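Local coordinates for glutaredoxin related protein (Sulfolobus solfataricus, PDB 4MNN) that probably acts as a protein disulfide oxidoreductase of the glutaredoxin family, exchanging thiols and disulfides through a CxxC motif at a helix start, at residues A[14-19]-A[80-84]; A[96-102]-A[127-132]; A[104-108]-A[148-153]. One frame throughout, in Å; residues are numbered along the deposited sequence. Where two conformers were deposited one is given.

How the contacts relate
Contacts 1 and 3 lie on opposite sides of the chain's centre, with their own centres 30 Å apart. Contact 1 belongs to the first thioredoxin-like unit and contact 3 to the second. Contact 2 is 21 Å from contact 1 and 20 Å from contact 3, measured between centres. Contacts 2 and 3 both use strand 101-107: contact 2 pairs its start with strand 131-137, and contact 3 packs its later part against the loop 148-153. Contact 3 reaches the Cys-111/Cys-114 disulfide, the probable redox centre, through Val-107 and Val-153. Contact 1 does not touch either of the others; its nearest atoms are about 7 Å from contact 2.

Contact 1 (A[14-19]-A[80-84]); sequences IKKGDI and RISNN
Gly-17 and Ser-82 bring the two backbones within 5.6 Å, CA to CA, where the turn after a 3-10 segment meets the last turn of helix 71-83. No direct hydrogen bond crosses. Ser-82 is the centre of the contact. In one of its two conformers its OG stands anti to the backbone N (chi1 -173°) and reaches into the turn, 3.7 Å from Gly-17 CA. Ile-14 CB lies beside the same hydroxyl. One water joins three groups: it donates to Ile-14 O at 2.9 Å, accepts from Ile-19 N at 2.9 Å and bonds to Ser-82 OG at 3.1 Å. A second water also bonds to Ser-82 OG and, weakly, to Ile-14 O. The second conformer makes these bonds to OG less certain. The turn itself is closed by Gly-17 N to Ile-14 O.

Most of the apolar packing comes from Ile-19. Its CG1 lies 3.6 Å from Ser-82 CB. Its CD1 meets Ile-81 CG2 at 3.4 Å, a tight carbon pair, with the two side chains crossing at about a right angle. Val-52 touches Ile-19 and Ile-81. Arg-54 forms a salt bridge with Asp-18 and a hydrogen bond to Ile-81 O. The helix then ends in a Schellman motif, with Asn-84 at the C-prime position. Direct apolar packing and two bridging waters join a helix C-terminus to the loop leading into strand 19-24 of a thioredoxin-like unit.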
loop_
_atom_site.group_PDB
_atom_site.type_symbol
_atom_site.label_atom_id
_atom_site.label_comp_id
_atom_site.label_asym_id
_atom_site.label_seq_id
_atom_site.Cartn_x
_atom_site.Cartn_y
_atom_site.Cartn_z
ATOM N N ILE A 14 1.637 -17.227 -6.173
ATOM C CA ILE A 14 1.486 -16.155 -7.142
ATOM C C ILE A 14 2.720 -15.941 -7.989
ATOM O O ILE A 14 2.795 -14.971 -8.739
ATOM C CB ILE A 14 1.095 -14.822 -6.465
ATOM C CG1 ILE A 14 2.271 -14.271 -5.673
ATOM C CG2 ILE A 14 -0.129 -15.032 -5.563
ATOM C CD1 ILE A 14 2.082 -12.855 -5.238
ATOM N N LYS A 15 3.682 -16.854 -7.884
ATOM C CA LYS A 15 4.916 -16.757 -8.649
ATOM C C LYS A 15 4.629 -16.717 -10.145
ATOM O O LYS A 15 5.414 -16.162 -10.930
ATOM C CB LYS A 15 5.851 -17.952 -8.330
ATOM C CG LYS A 15 5.450 -19.308 -8.958
ATOM C CD LYS A 15 4.578 -20.186 -8.044
ATOM C CE LYS A 15 4.399 -21.622 -8.548
ATOM N NZ LYS A 15 3.690 -22.451 -7.498
ATOM N N LYS A 16 3.497 -17.299 -10.546
ATOM C CA LYS A 16 3.122 -17.358 -11.964
ATOM C C LYS A 16 2.604 -16.045 -12.519
ATOM O O LYS A 16 2.536 -15.870 -13.733
ATOM C CB LYS A 16 2.072 -18.452 -12.177
ATOM C CG LYS A 16 1.314 -18.350 -13.485
ATOM C CD LYS A 16 0.297 -19.470 -13.608
ATOM C CE LYS A 16 -0.605 -19.284 -14.816
ATOM N NZ LYS A 16 -1.475 -20.475 -14.996
ATOM N N GLY A 17 2.243 -15.123 -11.632
ATOM C CA GLY A 17 1.719 -13.831 -12.070
ATOM C C GLY A 17 2.797 -12.856 -12.549
ATOM O O GLY A 17 3.905 -13.279 -12.874
ATOM N N ASP A 18 2.479 -11.562 -12.586
ATOM C CA ASP A 18 3.439 -10.560 -13.035
ATOM C C ASP A 18 3.413 -9.341 -12.099
ATOM O O ASP A 18 3.522 -8.184 -12.543
ATOM C CB ASP A 18 3.137 -10.125 -14.462
ATOM C CG ASP A 18 1.882 -9.302 -14.563
ATOM O OD1 ASP A 18 0.996 -9.486 -13.699
ATOM O OD2 ASP A 18 1.772 -8.478 -15.508
ATOM N N ILE A 19 3.249 -9.607 -10.803
ATOM C CA ILE A 19 3.292 -8.529 -9.828
ATOM C C ILE A 19 4.753 -8.066 -9.859
ATOM O O ILE A 19 5.679 -8.887 -9.997
ATOM C CB ILE A 19 2.946 -9.044 -8.404
ATOM C CG1 ILE A 19 1.469 -8.830 -8.100
ATOM C CG2 ILE A 19 3.787 -8.304 -7.355
ATOM C CD1 ILE A 19 1.091 -7.386 -7.744
ATOM N N ARG A 80 -4.017 -10.561 -3.994
ATOM C CA ARG A 80 -5.277 -10.137 -4.616
ATOM C C ARG A 80 -5.040 -9.499 -5.977
ATOM O O ARG A 80 -5.737 -9.801 -6.947
ATOM C CB ARG A 80 -6.037 -9.157 -3.711
ATOM C CG ARG A 80 -6.559 -9.728 -2.400
ATOM C CD ARG A 80 -7.854 -8.982 -1.958
ATOM N NE ARG A 80 -8.441 -9.657 -0.807
ATOM C CZ ARG A 80 -8.213 -9.323 0.461
ATOM N NH1 ARG A 80 -7.411 -8.292 0.755
ATOM N NH2 ARG A 80 -8.739 -10.060 1.438
ATOM N N ILE A 81 -4.038 -8.625 -6.049
ATOM C CA ILE A 81 -3.724 -7.965 -7.301
ATOM C C ILE A 81 -3.224 -8.996 -8.346
ATOM O O ILE A 81 -3.642 -8.960 -9.510
ATOM C CB ILE A 81 -2.660 -6.858 -7.067
ATOM C CG1 ILE A 81 -3.298 -5.693 -6.313
ATOM C CG2 ILE A 81 -2.099 -6.328 -8.395
ATOM C CD1 ILE A 81 -2.260 -4.772 -5.653
ATOM N N SER A 82 -2.367 -9.920 -7.924
ATOM C CA SER A 82 -1.826 -10.898 -8.860
ATOM C C SER A 82 -2.889 -11.855 -9.416
ATOM O O SER A 82 -2.771 -12.321 -10.552
ATOM C CB SER A 82 -0.709 -11.698 -8.194
ATOM O OG SER A 82 -0.068 -12.530 -9.144
ATOM N N ASN A 83 -3.912 -12.138 -8.615
ATOM C CA ASN A 83 -5.008 -13.036 -9.016
ATOM C C ASN A 83 -6.204 -12.252 -9.552
ATOM O O ASN A 83 -7.179 -12.832 -10.055
ATOM C CB ASN A 83 -5.469 -13.874 -7.831
ATOM C CG ASN A 83 -4.484 -14.964 -7.470
ATOM O OD1 ASN A 83 -4.423 -15.396 -6.331
ATOM N ND2 ASN A 83 -3.716 -15.417 -8.443
ATOM N N ASN A 84 -6.123 -10.931 -9.468
ATOM C CA ASN A 84 -7.203 -10.062 -9.940
ATOM C C ASN A 84 -8.511 -10.376 -9.230
ATOM O O ASN A 84 -9.583 -10.496 -9.856
ATOM C CB ASN A 84 -7.386 -10.176 -11.453
ATOM C CG ASN A 84 -8.372 -9.149 -11.992
ATOM O OD1 ASN A 84 -8.536 -8.078 -11.402
ATOM N ND2 ASN A 84 -9.023 -9.460 -13.116
HETATM O O HOH W 1 2.965 -12.129 -9.390
HETATM O O HOH W 2 -0.254 -15.385 -10.326
#

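Contact 2 (A[96-102]-A[127-132]); sequences AKQVRGS and INENVK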
loop_
_atom_site.group_PDB
_atom_site.type_symbol
_atom_site.label_atom_id
_atom_site.label_comp_id
_atom_site.label_asym_id
_atom_site.label_seq_id
_atom_site.Cartn_x
_atom_site.Cartn_y
_atom_site.Cartn_z
ATOM N N ALA A 96 -17.082 2.458 -4.672
ATOM C CA ALA A 96 -15.648 2.739 -4.796
ATOM C C ALA A 96 -15.262 3.222 -6.180
ATOM O O ALA A 96 -14.333 4.004 -6.309
ATOM C CB ALA A 96 -14.823 1.497 -4.449
ATOM N N LYS A 97 -15.955 2.744 -7.221
ATOM C CA LYS A 97 -15.658 3.140 -8.603
ATOM C C LYS A 97 -15.976 4.603 -8.925
ATOM O O LYS A 97 -15.565 5.113 -9.990
ATOM C CB LYS A 97 -16.453 2.260 -9.588
ATOM C CG LYS A 97 -16.047 0.800 -9.570
ATOM C CD LYS A 97 -16.904 -0.003 -10.546
ATOM C CE LYS A 97 -16.382 -1.407 -10.705
ATOM N NZ LYS A 97 -17.172 -2.165 -11.749
ATOM N N GLN A 98 -16.702 5.267 -8.017
ATOM C CA GLN A 98 -17.106 6.645 -8.217
ATOM C C GLN A 98 -16.032 7.625 -7.829
ATOM O O GLN A 98 -16.017 8.768 -8.279
ATOM C CB GLN A 98 -18.350 6.962 -7.394
ATOM C CG GLN A 98 -19.563 6.196 -7.845
ATOM C CD GLN A 98 -19.669 6.130 -9.342
ATOM O OE1 GLN A 98 -19.773 7.162 -10.038
ATOM N NE2 GLN A 98 -19.643 4.920 -9.864
ATOM N N VAL A 99 -15.146 7.190 -6.951
ATOM C CA VAL A 99 -14.112 8.087 -6.489
ATOM C C VAL A 99 -13.111 8.424 -7.593
ATOM O O VAL A 99 -12.886 7.638 -8.528
ATOM C CB VAL A 99 -13.410 7.479 -5.237
ATOM C CG1 VAL A 99 -12.460 8.484 -4.611
ATOM C CG2 VAL A 99 -14.483 7.109 -4.194
ATOM N N ARG A 100 -12.548 9.624 -7.490
ATOM C CA ARG A 100 -11.532 10.089 -8.430
ATOM C C ARG A 100 -10.447 10.881 -7.704
ATOM O O ARG A 100 -10.705 11.528 -6.677
ATOM C CB ARG A 100 -12.155 10.984 -9.496
ATOM C CG ARG A 100 -12.934 10.227 -10.575
ATOM C CD ARG A 100 -13.296 11.143 -11.732
ATOM N NE ARG A 100 -13.710 10.398 -12.928
ATOM C CZ ARG A 100 -12.880 9.965 -13.873
ATOM N NH1 ARG A 100 -13.356 9.304 -14.921
ATOM N NH2 ARG A 100 -11.576 10.206 -13.787
ATOM N N GLY A 101 -9.236 10.807 -8.237
ATOM C CA GLY A 101 -8.159 11.586 -7.669
ATOM C C GLY A 101 -7.289 11.001 -6.584
ATOM O O GLY A 101 -7.265 9.808 -6.311
ATOM N N SER A 102 -6.580 11.894 -5.932
ATOM C CA SER A 102 -5.649 11.494 -4.890
ATOM C C SER A 102 -6.352 10.992 -3.640
ATOM O O SER A 102 -7.340 11.572 -3.192
ATOM C CB SER A 102 -4.775 12.690 -4.522
ATOM O OG SER A 102 -3.968 12.414 -3.385
ATOM N N ILE A 127 -9.834 -1.814 -8.022
ATOM C CA ILE A 127 -11.095 -1.595 -8.723
ATOM C C ILE A 127 -11.155 -0.323 -9.524
ATOM O O ILE A 127 -11.845 -0.259 -10.532
ATOM C CB ILE A 127 -12.288 -1.444 -7.728
ATOM C CG1 ILE A 127 -12.417 -2.660 -6.833
ATOM C CG2 ILE A 127 -13.580 -1.206 -8.487
ATOM C CD1 ILE A 127 -13.307 -2.379 -5.664
ATOM N N ASN A 128 -10.427 0.689 -9.077
ATOM C CA ASN A 128 -10.554 2.006 -9.685
ATOM C C ASN A 128 -9.230 2.648 -10.089
ATOM O O ASN A 128 -8.488 3.159 -9.245
ATOM C CB ASN A 128 -11.320 2.871 -8.642
ATOM C CG ASN A 128 -11.634 4.273 -9.119
ATOM O OD1 ASN A 128 -12.371 5.016 -8.449
ATOM N ND2 ASN A 128 -11.105 4.645 -10.243
ATOM N N GLU A 129 -8.947 2.623 -11.392
ATOM C CA GLU A 129 -7.715 3.201 -11.913
ATOM C C GLU A 129 -7.700 4.713 -11.871
ATOM O O GLU A 129 -6.657 5.330 -12.127
ATOM C CB GLU A 129 -7.509 2.771 -13.366
ATOM C CG GLU A 129 -7.491 1.295 -13.569
ATOM C CD GLU A 129 -7.408 0.943 -15.036
ATOM O OE1 GLU A 129 -6.411 1.369 -15.680
ATOM O OE2 GLU A 129 -8.335 0.254 -15.529
ATOM N N ASN A 130 -8.851 5.321 -11.573
ATOM C CA ASN A 130 -8.945 6.781 -11.540
ATOM C C ASN A 130 -8.545 7.326 -10.170
ATOM O O ASN A 130 -8.551 8.544 -9.954
ATOM C CB ASN A 130 -10.381 7.211 -11.859
ATOM C CG ASN A 130 -10.831 6.769 -13.242
ATOM O OD1 ASN A 130 -11.923 6.206 -13.408
ATOM N ND2 ASN A 130 -10.004 7.024 -14.236
ATOM N N VAL A 131 -8.250 6.424 -9.239
ATOM C CA VAL A 131 -7.819 6.816 -7.892
ATOM C C VAL A 131 -6.293 6.660 -7.856
ATOM O O VAL A 131 -5.767 5.727 -8.437
ATOM C CB VAL A 131 -8.457 5.888 -6.797
ATOM C CG1 VAL A 131 -7.579 5.854 -5.543
ATOM C CG2 VAL A 131 -9.852 6.413 -6.397
ATOM N N LYS A 132 -5.589 7.584 -7.209
ATOM C CA LYS A 132 -4.136 7.460 -7.082
ATOM C C LYS A 132 -3.902 7.316 -5.583
ATOM O O LYS A 132 -3.948 8.301 -4.849
ATOM C CB LYS A 132 -3.402 8.695 -7.606
ATOM C CG LYS A 132 -1.880 8.506 -7.469
ATOM C CD LYS A 132 -1.106 9.731 -7.855
ATOM C CE LYS A 132 0.365 9.399 -7.901
ATOM N NZ LYS A 132 1.215 10.539 -8.313
HETATM O O HOH W 3 -2.305 10.407 -4.200
#
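Lys-97 and Ile-127 meet where the two segments leave helices 90-96 and 114-127. From the lysine CB, chi1 of -66° puts CG beside the backbone N, and the chain is extended beyond it. Its CG touches Ile-127 CG2 at 3.4 Å, a close carbon pair. CD passes the same methyl at 4.1 Å and CE returns to it at 3.6 Å, so the chain lies across the isoleucine branch at about a right angle. NZ at the tip has a weak, long ion pair with Glu-94.

Further along, Val-99 CG1 packs on Val-131 CG2 at 3.8 Å. Arg-100 and Asn-130 run out together. The guanidinium and amide planes are 28° apart and stacked, with Asn-130 CG over one face of the guanidinium, 3.6 Å from Arg-100 NH2, and OD1 displaced toward its rim. Parallel strand pairing then begins. Gly-101 N donates to Asn-130 O at 2.9 Å, and Lys-132 N donates to Gly-101 O at 2.9 Å. A water links Ser-102 OG to Lys-132 O. Gly-101 has a positive phi (91°), which suits a residue without a side chain.

The contact joins the starts of the parallel strands 101-107 and 131-137, which helix 114-127 connects in a beta-alpha-beta unit. It also sets the end of helix 90-96 beside the end of helix 114-127.

Contact 3 (A[104-108]-A[148-153]); sequences KLFVT and YRVLSV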
loop_
_atom_site.group_PDB
_atom_site.type_symbol
_atom_site.label_atom_id
_atom_site.label_comp_id
_atom_site.label_asym_id
_atom_site.label_seq_id
_atom_site.Cartn_x
_atom_site.Cartn_y
_atom_site.Cartn_z
ATOM N N LYS A 104 -4.822 9.713 0.050
ATOM C CA LYS A 104 -3.651 9.466 0.879
ATOM C C LYS A 104 -4.074 8.957 2.229
ATOM O O LYS A 104 -4.901 9.572 2.909
ATOM C CB LYS A 104 -2.828 10.734 1.088
ATOM C CG LYS A 104 -2.277 11.248 -0.232
ATOM C CD LYS A 104 -1.542 12.571 -0.085
ATOM C CE LYS A 104 -0.970 12.933 -1.477
ATOM N NZ LYS A 104 -0.012 14.029 -1.407
ATOM N N LEU A 105 -3.476 7.845 2.621
ATOM C CA LEU A 105 -3.768 7.241 3.915
ATOM C C LEU A 105 -2.529 7.361 4.793
ATOM O O LEU A 105 -1.453 6.955 4.377
ATOM C CB LEU A 105 -4.103 5.748 3.745
ATOM C CG LEU A 105 -4.187 4.994 5.087
ATOM C CD1 LEU A 105 -5.367 5.525 5.895
ATOM C CD2 LEU A 105 -4.362 3.461 4.866
ATOM N N PHE A 106 -2.674 7.954 5.972
ATOM C CA PHE A 106 -1.588 8.039 6.927
ATOM C C PHE A 106 -1.785 6.967 7.979
ATOM O O PHE A 106 -2.882 6.806 8.508
ATOM C CB PHE A 106 -1.561 9.424 7.579
ATOM C CG PHE A 106 -1.161 10.514 6.594
ATOM C CD1 PHE A 106 0.164 10.911 6.489
ATOM C CD2 PHE A 106 -2.087 11.023 5.691
ATOM C CE1 PHE A 106 0.566 11.792 5.498
ATOM C CE2 PHE A 106 -1.702 11.909 4.683
ATOM C CZ PHE A 106 -0.366 12.289 4.595
ATOM N N VAL A 107 -0.705 6.252 8.283
ATOM C CA VAL A 107 -0.722 5.209 9.298
ATOM C C VAL A 107 0.558 5.286 10.136
ATOM O O VAL A 107 1.449 6.096 9.864
ATOM C CB VAL A 107 -0.716 3.773 8.642
ATOM C CG1 VAL A 107 -1.894 3.605 7.671
ATOM C CG2 VAL A 107 0.629 3.534 7.887
ATOM N N THR A 108 0.607 4.459 11.181
ATOM C CA THR A 108 1.819 4.252 11.985
ATOM C C THR A 108 1.745 2.779 12.394
ATOM O O THR A 108 0.682 2.169 12.307
ATOM C CB THR A 108 1.895 5.130 13.265
ATOM O OG1 THR A 108 0.848 4.753 14.184
ATOM C CG2 THR A 108 1.745 6.590 12.886
ATOM N N TYR A 148 -0.564 17.728 6.209
ATOM C CA TYR A 148 -1.990 17.421 6.206
ATOM C C TYR A 148 -2.625 17.450 7.594
ATOM O O TYR A 148 -3.783 17.029 7.780
ATOM C CB TYR A 148 -2.238 16.085 5.470
ATOM C CG TYR A 148 -1.858 16.177 4.006
ATOM C CD1 TYR A 148 -0.632 15.685 3.559
ATOM C CD2 TYR A 148 -2.671 16.848 3.089
ATOM C CE1 TYR A 148 -0.221 15.855 2.242
ATOM C CE2 TYR A 148 -2.265 17.027 1.751
ATOM C CZ TYR A 148 -1.038 16.523 1.347
ATOM O OH TYR A 148 -0.593 16.664 0.036
ATOM N N ARG A 149 -1.885 17.986 8.569
ATOM C CA ARG A 149 -2.400 18.158 9.929
ATOM C C ARG A 149 -2.906 16.883 10.596
ATOM O O ARG A 149 -3.903 16.866 11.331
ATOM C CB ARG A 149 -3.511 19.226 9.913
ATOM C CG ARG A 149 -3.056 20.600 9.375
ATOM C CD ARG A 149 -4.193 21.615 9.602
ATOM N NE ARG A 149 -3.842 23.021 9.423
ATOM C CZ ARG A 149 -3.041 23.513 8.479
ATOM N NH1 ARG A 149 -2.456 22.710 7.586
ATOM N NH2 ARG A 149 -2.842 24.829 8.409
ATOM N N VAL A 150 -2.169 15.819 10.359
ATOM C CA VAL A 150 -2.494 14.514 10.911
ATOM C C VAL A 150 -1.968 14.372 12.343
ATOM O O VAL A 150 -0.811 14.694 12.622
ATOM C CB VAL A 150 -1.881 13.406 9.994
ATOM C CG1 VAL A 150 -2.161 11.963 10.576
ATOM C CG2 VAL A 150 -2.458 13.567 8.554
ATOM N N LEU A 151 -2.846 13.957 13.254
ATOM C CA LEU A 151 -2.453 13.666 14.633
ATOM C C LEU A 151 -2.741 12.149 14.765
ATOM O O LEU A 151 -1.838 11.297 14.593
ATOM C CB LEU A 151 -3.259 14.507 15.657
ATOM C CG LEU A 151 -2.866 15.988 15.738
ATOM C CD1 LEU A 151 -3.795 16.717 16.704
ATOM C CD2 LEU A 151 -1.407 16.096 16.214
ATOM N N SER A 152 -3.992 11.785 14.985
ATOM C CA SER A 152 -4.294 10.358 15.105
ATOM C C SER A 152 -4.374 9.673 13.719
ATOM O O SER A 152 -4.620 10.315 12.659
ATOM C CB SER A 152 -5.603 10.151 15.871
ATOM O OG SER A 152 -6.744 10.545 15.109
ATOM N N VAL A 153 -4.158 8.363 13.738
ATOM C CA VAL A 153 -4.246 7.556 12.510
ATOM C C VAL A 153 -5.186 6.382 12.833
ATOM O O VAL A 153 -5.428 6.094 14.010
ATOM C CB VAL A 153 -2.848 7.048 12.082
ATOM C CG1 VAL A 153 -1.988 8.218 11.572
ATOM C CG2 VAL A 153 -2.096 6.381 13.318
#
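Phe-106 packs on Val-150 and Tyr-148; the one aromatic pair is Phe-106 with Tyr-148. Val-150 CG2 sits over one face of the Phe-106 ring in a CH-pi contact, 4.0 Å from the centroid and 21° off the normal. The ring of Tyr-148 meets the phenylalanine obliquely, with planes at 42° and CD1 of Tyr-148 3.6 Å from Phe-106 CZ.

Apolar packing continues at the other end around Val-153. Its chi1 of -70° sets CG1 anti to the carbonyl carbon, 4.2 Å from Phe-106 CB, and turns CG2 toward Thr-108, 3.9 Å from Thr-108 CG2. The two methyls also lie against oxygens, CG1 against Phe-106 O and CG2 against Thr-108 OG1.

The polar end is at Lys-104, whose extended chain crosses Tyr-148 at about a right angle. Lys-104 NZ lies 3.1 Å from Tyr-148 OH. Both are held by Asp-160, through a salt bridge to the lysine and a hydrogen bond to the tyrosine hydroxyl.

The loop 148-153 follows helix 142-147 and leads into strand 155-158, which pairs antiparallel with strand 101-107. Tyr-136 of strand 131-137, on the other flank of strand 101-107, also meets the Phe-106 ring. Val-153 touches Cys-111 and Cys-114, so the loop borders the disulfide at the start of helix 114-127.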